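Local coordinates for protein (adenylosuccinate lyase) (Thermotoga maritima, PDB 1C3C), which catalyses two fumarate-releasing steps of purine biosynthesis, splitting adenylosuccinate to AMP and, as its second activity, SAICAR to AICAR, at residues Arg21-Glu26 with Asn49-Asp54; Lys117-Val122 with Asn328-Met333; His387-Leu392 with Glu405-Leu410. One frame throughout, in Å; residues are numbered along the deposited sequence.

Contact 1 of 3, residues Arg21-Glu26 with Asn49-Asp54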
loop_
_atom_site.group_PDB
_atom_site.type_symbol
_atom_site.label_atom_id
_atom_site.label_comp_id
_atom_site.label_asym_id
_atom_site.label_seq_id
_atom_site.Cartn_x
_atom_site.Cartn_y
_atom_site.Cartn_z
ATOM N N ARG A 21 24.968 7.920 19.201
ATOM C CA ARG A 21 23.894 7.275 19.964
ATOM C C ARG A 21 24.300 5.881 20.457
ATOM O O ARG A 21 23.978 5.539 21.610
ATOM C CB ARG A 21 22.616 7.097 19.115
ATOM C CG ARG A 21 21.900 8.434 18.930
ATOM C CD ARG A 21 20.553 8.206 18.220
ATOM N NE ARG A 21 20.696 7.661 16.854
ATOM C CZ ARG A 21 20.797 8.476 15.789
ATOM N NH1 ARG A 21 20.782 9.797 15.961
ATOM N NH2 ARG A 21 20.865 7.934 14.589
ATOM N N TRP A 22 25.013 5.116 19.637
ATOM C CA TRP A 22 25.478 3.801 20.139
ATOM C C TRP A 22 26.377 3.993 21.363
ATOM O O TRP A 22 26.268 3.232 22.329
ATOM C CB TRP A 22 26.224 3.041 19.064
ATOM C CG TRP A 22 25.392 2.613 17.881
ATOM C CD1 TRP A 22 24.037 2.816 17.701
ATOM C CD2 TRP A 22 25.852 1.857 16.770
ATOM N NE1 TRP A 22 23.645 2.219 16.531
ATOM C CE2 TRP A 22 24.740 1.651 15.928
ATOM C CE3 TRP A 22 27.104 1.331 16.405
ATOM C CZ2 TRP A 22 24.835 0.949 14.732
ATOM C CZ3 TRP A 22 27.188 0.618 15.210
ATOM C CH2 TRP A 22 26.067 0.432 14.369
ATOM N N LEU A 23 27.281 4.963 21.292
ATOM C CA LEU A 23 28.154 5.232 22.458
ATOM C C LEU A 23 27.357 5.665 23.676
ATOM O O LEU A 23 27.626 5.259 24.823
ATOM C CB LEU A 23 29.212 6.277 22.082
ATOM C CG LEU A 23 30.182 6.663 23.190
ATOM C CD1 LEU A 23 30.944 5.484 23.725
ATOM C CD2 LEU A 23 31.356 7.504 22.726
ATOM N N GLU A 24 26.356 6.521 23.476
ATOM C CA GLU A 24 25.510 6.954 24.598
ATOM C C GLU A 24 24.856 5.752 25.290
ATOM O O GLU A 24 24.769 5.707 26.523
ATOM C CB GLU A 24 24.345 7.803 24.112
ATOM C CG GLU A 24 24.521 9.285 23.939
ATOM C CD GLU A 24 23.077 9.831 23.746
ATOM O OE1 GLU A 24 22.640 9.855 22.589
ATOM O OE2 GLU A 24 22.327 10.150 24.716
ATOM N N VAL A 25 24.313 4.838 24.475
ATOM C CA VAL A 25 23.729 3.630 25.096
ATOM C C VAL A 25 24.777 2.822 25.870
ATOM O O VAL A 25 24.536 2.453 27.035
ATOM C CB VAL A 25 23.109 2.731 24.007
ATOM C CG1 VAL A 25 22.629 1.407 24.632
ATOM C CG2 VAL A 25 21.946 3.446 23.328
ATOM N N GLU A 26 25.923 2.565 25.229
ATOM C CA GLU A 26 26.954 1.826 25.987
ATOM C C GLU A 26 27.372 2.484 27.299
ATOM O O GLU A 26 27.635 1.771 28.285
ATOM C CB GLU A 26 28.176 1.686 25.085
ATOM C CG GLU A 26 28.001 0.882 23.821
ATOM C CD GLU A 26 27.945 -0.604 23.977
ATOM O OE1 GLU A 26 27.931 -1.165 25.093
ATOM O OE2 GLU A 26 27.925 -1.247 22.908
ATOM N N ASN A 49 36.070 9.529 28.614
ATOM C CA ASN A 49 37.222 10.359 28.238
ATOM C C ASN A 49 37.892 9.825 26.990
ATOM O O ASN A 49 38.456 10.616 26.221
ATOM C CB ASN A 49 38.230 10.427 29.401
ATOM C CG ASN A 49 37.766 11.295 30.559
ATOM O OD1 ASN A 49 36.973 12.223 30.334
ATOM N ND2 ASN A 49 38.219 11.031 31.769
ATOM N N ASN A 50 37.929 8.513 26.784
ATOM C CA ASN A 50 38.766 7.875 25.782
ATOM C C ASN A 50 37.989 7.532 24.504
ATOM O O ASN A 50 38.522 7.378 23.406
ATOM C CB ASN A 50 39.326 6.562 26.367
ATOM C CG ASN A 50 40.468 6.779 27.360
ATOM O OD1 ASN A 50 41.338 7.549 26.983
ATOM N ND2 ASN A 50 40.455 6.023 28.471
ATOM N N ALA A 51 36.671 7.363 24.642
ATOM C CA ALA A 51 35.905 6.812 23.527
ATOM C C ALA A 51 35.563 7.943 22.553
ATOM O O ALA A 51 34.773 8.838 22.858
ATOM C CB ALA A 51 34.641 6.107 23.989
ATOM N N LYS A 52 36.212 7.916 21.410
ATOM C CA LYS A 52 35.990 8.935 20.391
ATOM C C LYS A 52 35.278 8.324 19.184
ATOM O O LYS A 52 35.524 7.168 18.835
ATOM C CB LYS A 52 37.326 9.475 19.891
ATOM C CG LYS A 52 38.348 9.826 20.962
ATOM C CD LYS A 52 37.866 10.966 21.845
ATOM C CE LYS A 52 38.993 11.454 22.753
ATOM N NZ LYS A 52 38.405 12.159 23.937
ATOM N N ILE A 53 34.413 9.115 18.551
ATOM C CA ILE A 53 33.768 8.610 17.341
ATOM C C ILE A 53 34.711 8.781 16.165
ATOM O O ILE A 53 35.050 9.920 15.840
ATOM C CB ILE A 53 32.424 9.348 17.109
ATOM C CG1 ILE A 53 31.493 9.111 18.319
ATOM C CG2 ILE A 53 31.783 8.854 15.825
ATOM C CD1 ILE A 53 31.288 7.641 18.662
ATOM N N ASP A 54 35.151 7.696 15.566
ATOM C CA ASP A 54 36.004 7.708 14.381
ATOM C C ASP A 54 35.332 6.864 13.297
ATOM O O ASP A 54 35.467 5.639 13.230
ATOM C CB ASP A 54 37.381 7.161 14.754
ATOM C CG ASP A 54 38.392 7.147 13.627
ATOM O OD1 ASP A 54 38.029 7.399 12.458
ATOM O OD2 ASP A 54 39.577 6.856 13.928
#
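Leu23 carries the contact from helix 15-35, and both of its methyls touch Ala51. Leu23 CD1 and Leu23 CD2 each lie 3.8 Å from Ala51 CB, so the isobutyl fork straddles a single methyl. Leu23 CD2 also rests 3.7 Å from Ala51 O, a plain van der Waals touch. Ile53 adds a third methyl from the flank, its CD1 standing 4.1 Å from Leu23 CD2. With CG anti to the backbone N (chi1 180°), Leu23 is stretched out from its helix toward the other segment. No hydrogen bond crosses, and the 137 Å² buried in total mark a small apolar patch.

The next shell probably helps to hold the receiving chain. Ala51 is the first residue to leave helical geometry after helix 43-50. There Lys52 NZ donates to Asn49 O at 2.8 Å, tilted 30° from the carbonyl plane, which ties the helix end to the turn. Farther on, Asp54 OD1 N-caps helix 55-65 by accepting from Leu57 N. Ile53 also leans on Tyr19 and Arg20 of helix 15-35. Taken together, this is a helix-loop-helix connection packed against a neighbouring helix, within the all-helical N-terminal region of the fumarase/aspartase superfamily fold.

Contact 2 of 3, residues Lys117-Val122 with Asn328-Met333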
loop_
_atom_site.group_PDB
_atom_site.type_symbol
_atom_site.label_atom_id
_atom_site.label_comp_id
_atom_site.label_asym_id
_atom_site.label_seq_id
_atom_site.Cartn_x
_atom_site.Cartn_y
_atom_site.Cartn_z
ATOM N N LYS A 117 3.591 22.274 16.549
ATOM C CA LYS A 117 2.963 23.322 17.385
ATOM C C LYS A 117 3.118 24.707 16.764
ATOM O O LYS A 117 2.185 25.528 16.843
ATOM C CB LYS A 117 3.606 23.306 18.783
ATOM C CG LYS A 117 3.205 22.078 19.584
ATOM C CD LYS A 117 3.937 22.140 20.943
ATOM C CE LYS A 117 3.510 20.902 21.751
ATOM N NZ LYS A 117 4.327 20.786 22.997
ATOM N N GLU A 118 4.268 25.020 16.172
ATOM C CA GLU A 118 4.446 26.288 15.476
ATOM C C GLU A 118 3.501 26.438 14.299
ATOM O O GLU A 118 3.001 27.544 14.031
ATOM C CB GLU A 118 5.893 26.488 14.949
ATOM C CG GLU A 118 6.830 26.626 16.162
ATOM C CD GLU A 118 8.281 26.827 15.749
ATOM O OE1 GLU A 118 8.528 27.217 14.583
ATOM O OE2 GLU A 118 9.181 26.598 16.601
ATOM N N PHE A 119 3.306 25.369 13.544
ATOM C CA PHE A 119 2.328 25.369 12.469
ATOM C C PHE A 119 0.916 25.668 13.021
ATOM O O PHE A 119 0.195 26.486 12.446
ATOM C CB PHE A 119 2.328 24.028 11.710
ATOM C CG PHE A 119 1.528 23.981 10.422
ATOM C CD1 PHE A 119 1.289 25.094 9.636
ATOM C CD2 PHE A 119 0.993 22.762 10.016
ATOM C CE1 PHE A 119 0.545 25.021 8.477
ATOM C CE2 PHE A 119 0.262 22.659 8.833
ATOM C CZ PHE A 119 0.047 23.791 8.053
ATOM N N CYS A 120 0.496 25.030 14.125
ATOM C CA CYS A 120 -0.778 25.351 14.750
ATOM C C CYS A 120 -0.884 26.831 15.092
ATOM O O CYS A 120 -1.936 27.472 14.916
ATOM C CB CYS A 120 -0.903 24.500 16.058
ATOM S SG CYS A 120 -1.288 22.769 15.709
ATOM N N ASP A 121 0.213 27.400 15.644
ATOM C CA ASP A 121 0.178 28.819 16.013
ATOM C C ASP A 121 -0.107 29.682 14.775
ATOM O O ASP A 121 -0.895 30.631 14.826
ATOM C CB ASP A 121 1.488 29.255 16.667
ATOM C CG ASP A 121 1.724 28.668 18.051
ATOM O OD1 ASP A 121 0.790 28.216 18.748
ATOM O OD2 ASP A 121 2.917 28.638 18.445
ATOM N N VAL A 122 0.552 29.365 13.671
ATOM C CA VAL A 122 0.344 30.088 12.413
ATOM C C VAL A 122 -1.084 29.927 11.916
ATOM O O VAL A 122 -1.724 30.898 11.473
ATOM C CB VAL A 122 1.357 29.625 11.361
ATOM C CG1 VAL A 122 0.957 30.061 9.955
ATOM C CG2 VAL A 122 2.754 30.191 11.707
ATOM N N ASN A 328 5.346 27.920 6.257
ATOM C CA ASN A 328 5.692 29.146 5.494
ATOM C C ASN A 328 4.632 29.432 4.439
ATOM O O ASN A 328 4.297 30.604 4.231
ATOM C CB ASN A 328 7.067 29.000 4.817
ATOM C CG ASN A 328 7.379 30.281 4.041
ATOM O OD1 ASN A 328 7.358 30.418 2.806
ATOM N ND2 ASN A 328 7.594 31.331 4.828
ATOM N N VAL A 329 4.108 28.407 3.751
ATOM C CA VAL A 329 3.011 28.671 2.811
ATOM C C VAL A 329 1.854 29.408 3.489
ATOM O O VAL A 329 1.388 30.456 2.998
ATOM C CB VAL A 329 2.530 27.338 2.187
ATOM C CG1 VAL A 329 1.241 27.507 1.360
ATOM C CG2 VAL A 329 3.671 26.841 1.292
ATOM N N VAL A 330 1.359 28.904 4.620
ATOM C CA VAL A 330 0.132 29.460 5.209
ATOM C C VAL A 330 0.466 30.827 5.835
ATOM O O VAL A 330 -0.315 31.775 5.724
ATOM C CB VAL A 330 -0.427 28.520 6.292
ATOM C CG1 VAL A 330 -1.609 29.188 7.024
ATOM C CG2 VAL A 330 -0.908 27.230 5.636
ATOM N N ARG A 331 1.646 30.936 6.432
ATOM C CA ARG A 331 2.083 32.210 6.994
ATOM C C ARG A 331 2.110 33.330 5.950
ATOM O O ARG A 331 1.703 34.469 6.275
ATOM C CB ARG A 331 3.487 32.092 7.622
ATOM C CG ARG A 331 3.782 33.358 8.479
ATOM C CD ARG A 331 5.250 33.347 8.827
ATOM N NE ARG A 331 5.794 32.198 9.546
ATOM C CZ ARG A 331 5.733 31.989 10.852
ATOM N NH1 ARG A 331 5.089 32.855 11.643
ATOM N NH2 ARG A 331 6.293 30.939 11.448
ATOM N N ASN A 332 2.639 33.057 4.764
ATOM C CA ASN A 332 2.950 34.124 3.802
ATOM C C ASN A 332 2.080 34.091 2.561
ATOM O O ASN A 332 2.251 34.948 1.665
ATOM C CB ASN A 332 4.439 34.006 3.396
ATOM C CG ASN A 332 5.315 34.351 4.608
ATOM O OD1 ASN A 332 5.103 35.376 5.256
ATOM N ND2 ASN A 332 6.251 33.477 4.946
ATOM N N MET A 333 1.117 33.183 2.489
ATOM C CA MET A 333 0.262 33.169 1.293
ATOM C C MET A 333 -0.521 34.493 1.212
ATOM O O MET A 333 -0.930 35.096 2.220
ATOM C CB MET A 333 -0.703 31.981 1.284
ATOM C CG MET A 333 -1.741 31.918 2.371
ATOM S SD MET A 333 -2.775 30.353 2.385
ATOM C CE MET A 333 -3.753 30.789 3.841
#
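Two long helices of the central bundle characteristic of the fumarase/aspartase superfamily meet here, Phe119 and Val122 of helix 93-129 facing Val330 and Arg331 of helix 303-332. The short segments run nearly parallel, 20° apart, with 9.7 Å between their axes. They draw closest at the carboxyl end, where Val122 CA and Arg331 CA are 6.1 Å apart.

Val122 points into the interface and divides its methyls between two partners. Val122 CG1 lies 4.0 Å from Val330 CG1 and 3.7 Å from Arg331 N, packing on the partner helix backbone. Val122 CG2 sits 3.4 Å above the Arg331 guanidinium plane, nearer the border of the group than its middle, and comes within 3.5 Å of Arg331 NH1. A bend at chi3 (-58°) turns that guanidinium over the methyl, and the valine and arginine side chains run nearly perpendicular. Replacing Val122 by an alanine would probably open a gap beside Val330 and leave the guanidinium without the methyl under its face, freer to turn. Phe119 offers its edge: Val330 CG2 lies close to the ring plane, 3.9 Å from Phe119 CE1.

Around the apolar part of the interface, Phe119 also touches Met160 of helix 149-173 and Ile235 of helix 216-242, while Val330 reaches Leu123 and Val126 farther along helix 93-129.

Contact 3 of 3, residues His387-Leu392 with Glu405-Leu410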
loop_
_atom_site.group_PDB
_atom_site.type_symbol
_atom_site.label_atom_id
_atom_site.label_comp_id
_atom_site.label_asym_id
_atom_site.label_seq_id
_atom_site.Cartn_x
_atom_site.Cartn_y
_atom_site.Cartn_z
ATOM N N HIS A 387 -29.664 38.940 -12.836
ATOM C CA HIS A 387 -29.472 38.223 -11.572
ATOM C C HIS A 387 -30.750 37.569 -11.082
ATOM O O HIS A 387 -31.868 38.025 -11.382
ATOM C CB HIS A 387 -28.978 39.219 -10.517
ATOM C CG HIS A 387 -27.533 39.555 -10.698
ATOM N ND1 HIS A 387 -26.983 39.900 -11.903
ATOM C CD2 HIS A 387 -26.514 39.578 -9.821
ATOM C CE1 HIS A 387 -25.690 40.140 -11.777
ATOM N NE2 HIS A 387 -25.390 39.940 -10.507
ATOM N N PHE A 388 -30.625 36.541 -10.255
ATOM C CA PHE A 388 -31.769 35.797 -9.731
ATOM C C PHE A 388 -32.751 36.711 -8.988
ATOM O O PHE A 388 -33.983 36.608 -9.148
ATOM C CB PHE A 388 -31.253 34.762 -8.751
ATOM C CG PHE A 388 -32.133 33.714 -8.145
ATOM C CD1 PHE A 388 -31.983 33.360 -6.814
ATOM C CD2 PHE A 388 -33.060 33.016 -8.904
ATOM C CE1 PHE A 388 -32.736 32.342 -6.255
ATOM C CE2 PHE A 388 -33.817 32.007 -8.341
ATOM C CZ PHE A 388 -33.672 31.654 -7.016
ATOM N N LEU A 389 -32.231 37.580 -8.138
ATOM C CA LEU A 389 -33.124 38.428 -7.322
ATOM C C LEU A 389 -34.054 39.217 -8.266
ATOM O O LEU A 389 -35.271 39.196 -8.070
ATOM C CB LEU A 389 -32.294 39.371 -6.496
ATOM C CG LEU A 389 -32.796 40.035 -5.222
ATOM C CD1 LEU A 389 -32.156 41.392 -5.009
ATOM C CD2 LEU A 389 -34.299 40.020 -5.066
ATOM N N GLU A 390 -33.495 39.835 -9.276
ATOM C CA GLU A 390 -34.247 40.600 -10.282
ATOM C C GLU A 390 -35.283 39.781 -11.011
ATOM O O GLU A 390 -36.442 40.238 -11.105
ATOM C CB GLU A 390 -33.276 41.308 -11.225
ATOM N N TYR A 391 -35.009 38.557 -11.476
ATOM C CA TYR A 391 -36.063 37.691 -11.995
ATOM C C TYR A 391 -37.157 37.383 -10.977
ATOM O O TYR A 391 -38.360 37.314 -11.316
ATOM C CB TYR A 391 -35.525 36.356 -12.506
ATOM C CG TYR A 391 -34.838 36.442 -13.845
ATOM C CD1 TYR A 391 -33.469 36.346 -14.010
ATOM C CD2 TYR A 391 -35.624 36.643 -14.991
ATOM C CE1 TYR A 391 -32.881 36.429 -15.249
ATOM C CE2 TYR A 391 -35.053 36.747 -16.240
ATOM C CZ TYR A 391 -33.684 36.632 -16.370
ATOM O OH TYR A 391 -33.114 36.707 -17.621
ATOM N N LEU A 392 -36.759 37.133 -9.715
ATOM C CA LEU A 392 -37.764 36.902 -8.690
ATOM C C LEU A 392 -38.591 38.173 -8.468
ATOM O O LEU A 392 -39.799 38.037 -8.324
ATOM C CB LEU A 392 -37.180 36.446 -7.353
ATOM C CG LEU A 392 -36.395 35.107 -7.488
ATOM C CD1 LEU A 392 -35.481 34.958 -6.286
ATOM C CD2 LEU A 392 -37.393 33.991 -7.668
ATOM N N GLU A 405 -38.718 43.740 0.533
ATOM C CA GLU A 405 -37.844 43.664 1.691
ATOM C C GLU A 405 -37.651 42.203 2.103
ATOM O O GLU A 405 -36.536 41.813 2.442
ATOM C CB GLU A 405 -38.394 44.456 2.867
ATOM N N GLU A 406 -38.717 41.423 2.147
ATOM C CA GLU A 406 -38.640 40.029 2.538
ATOM C C GLU A 406 -37.783 39.178 1.588
ATOM O O GLU A 406 -37.014 38.319 2.016
ATOM C CB GLU A 406 -40.018 39.400 2.611
ATOM C CG GLU A 406 -40.817 39.702 3.873
ATOM C CD GLU A 406 -42.123 38.919 3.752
ATOM O OE1 GLU A 406 -42.787 39.095 2.706
ATOM O OE2 GLU A 406 -42.446 38.119 4.655
ATOM N N LEU A 407 -38.002 39.389 0.302
ATOM C CA LEU A 407 -37.187 38.759 -0.720
ATOM C C LEU A 407 -35.709 39.124 -0.611
ATOM O O LEU A 407 -34.859 38.247 -0.616
ATOM C CB LEU A 407 -37.575 39.266 -2.108
ATOM C CG LEU A 407 -38.151 38.285 -3.072
ATOM C CD1 LEU A 407 -37.681 38.494 -4.489
ATOM C CD2 LEU A 407 -37.734 36.842 -3.016
ATOM N N GLU A 408 -35.455 40.432 -0.513
ATOM C CA GLU A 408 -34.086 40.916 -0.475
ATOM C C GLU A 408 -33.316 40.412 0.729
ATOM O O GLU A 408 -32.122 40.157 0.649
ATOM C CB GLU A 408 -34.025 42.451 -0.468
ATOM C CG GLU A 408 -34.379 43.036 -1.831
ATOM C CD GLU A 408 -34.463 44.544 -1.819
ATOM O OE1 GLU A 408 -34.767 45.138 -0.763
ATOM O OE2 GLU A 408 -34.226 45.150 -2.888
ATOM N N GLU A 409 -33.983 40.226 1.872
ATOM C CA GLU A 409 -33.219 39.786 3.045
ATOM C C GLU A 409 -32.823 38.322 2.925
ATOM O O GLU A 409 -31.895 37.913 3.623
ATOM C CB GLU A 409 -34.076 40.102 4.263
ATOM C CG GLU A 409 -35.236 39.129 4.390
ATOM C CD GLU A 409 -36.278 39.523 5.388
ATOM O OE1 GLU A 409 -36.111 40.560 6.143
ATOM O OE2 GLU A 409 -37.234 38.833 5.761
ATOM N N LEU A 410 -33.382 37.579 1.983
ATOM C CA LEU A 410 -32.918 36.198 1.721
ATOM C C LEU A 410 -31.555 36.169 1.064
ATOM O O LEU A 410 -30.932 35.112 0.995
ATOM C CB LEU A 410 -33.944 35.464 0.850
ATOM C CG LEU A 410 -35.356 35.351 1.451
ATOM C CD1 LEU A 410 -36.286 34.600 0.505
ATOM C CD2 LEU A 410 -35.331 34.702 2.826
#
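The short helices 388-393 and 404-409 run roughly antiparallel, 157° between their segment axes, and bring Leu389 and Leu392 against Leu407 and Glu408. The axes approach to 10.7 Å. The nearest alpha carbons, those of Leu389 and Glu408, stand 7.3 Å apart. His387 occupies the N-cap position of the first helix. No hydrogen bond links the segments, and the 183 Å² buried between them come from side-chain packing.

The hub is one methyl, Leu407 CD1, which meets two residues one helical turn apart. Leu407 CD1 lies 3.6 Å from Leu392 CB, at the base of that side chain, and 3.8 Å from Leu389 CD2, at the end of the other. The Leu389 and Leu407 side chains run antiparallel, alongside one another rather than end to end. Holding CG anti to the backbone N (chi1 -158°) carries the Leu389 methyls over to the second helix. There the other branch, Leu389 CD1, lies 4.2 Å from Glu408 CG, so the glutamate contributes the aliphatic part of its chain.

Leu392 also packs within its own helix. Leu392 CD1 sits 3.7 Å above the Phe388 ring plane, over the centre of that face, so the leucine bridges an aromatic ring and the Leu407 methyl.

The pair belongs to the small helical C-terminal part of the enzyme. Helix 353-362 lies against both segments: Val356 receives Phe388 and Leu392, and Arg355 and Lys359 receive Leu410. Tyr391 packs on helix 367-382, on residues Asn377, Lys380 and Thr381, and Glu406 makes a salt bridge to Lys363 just beyond helix 353-362.

The three contacts follow one another along the chain and are spread along an elongated subunit. Contact 1 and contact 3 lie on opposite sides of the chain's centre, their own centres 78 Å apart, and contact 2 falls between them, 39 Å from the first and 40 Å from the third. None touches another; even contacts 1 and 2 keep about 20 Å between nearest atoms. Helix 93-129 nevertheless connects those two: Trp22 and Glu26, on helix 15-35, pack against its early turns, whereas its later turns carry contact 2. Contacts 1 and 3 join elements close in sequence within terminal helical regions. Contact 2 instead ties together helices about 200 residues apart in the long central bundle, so of the three it alone links distant parts of the sequence.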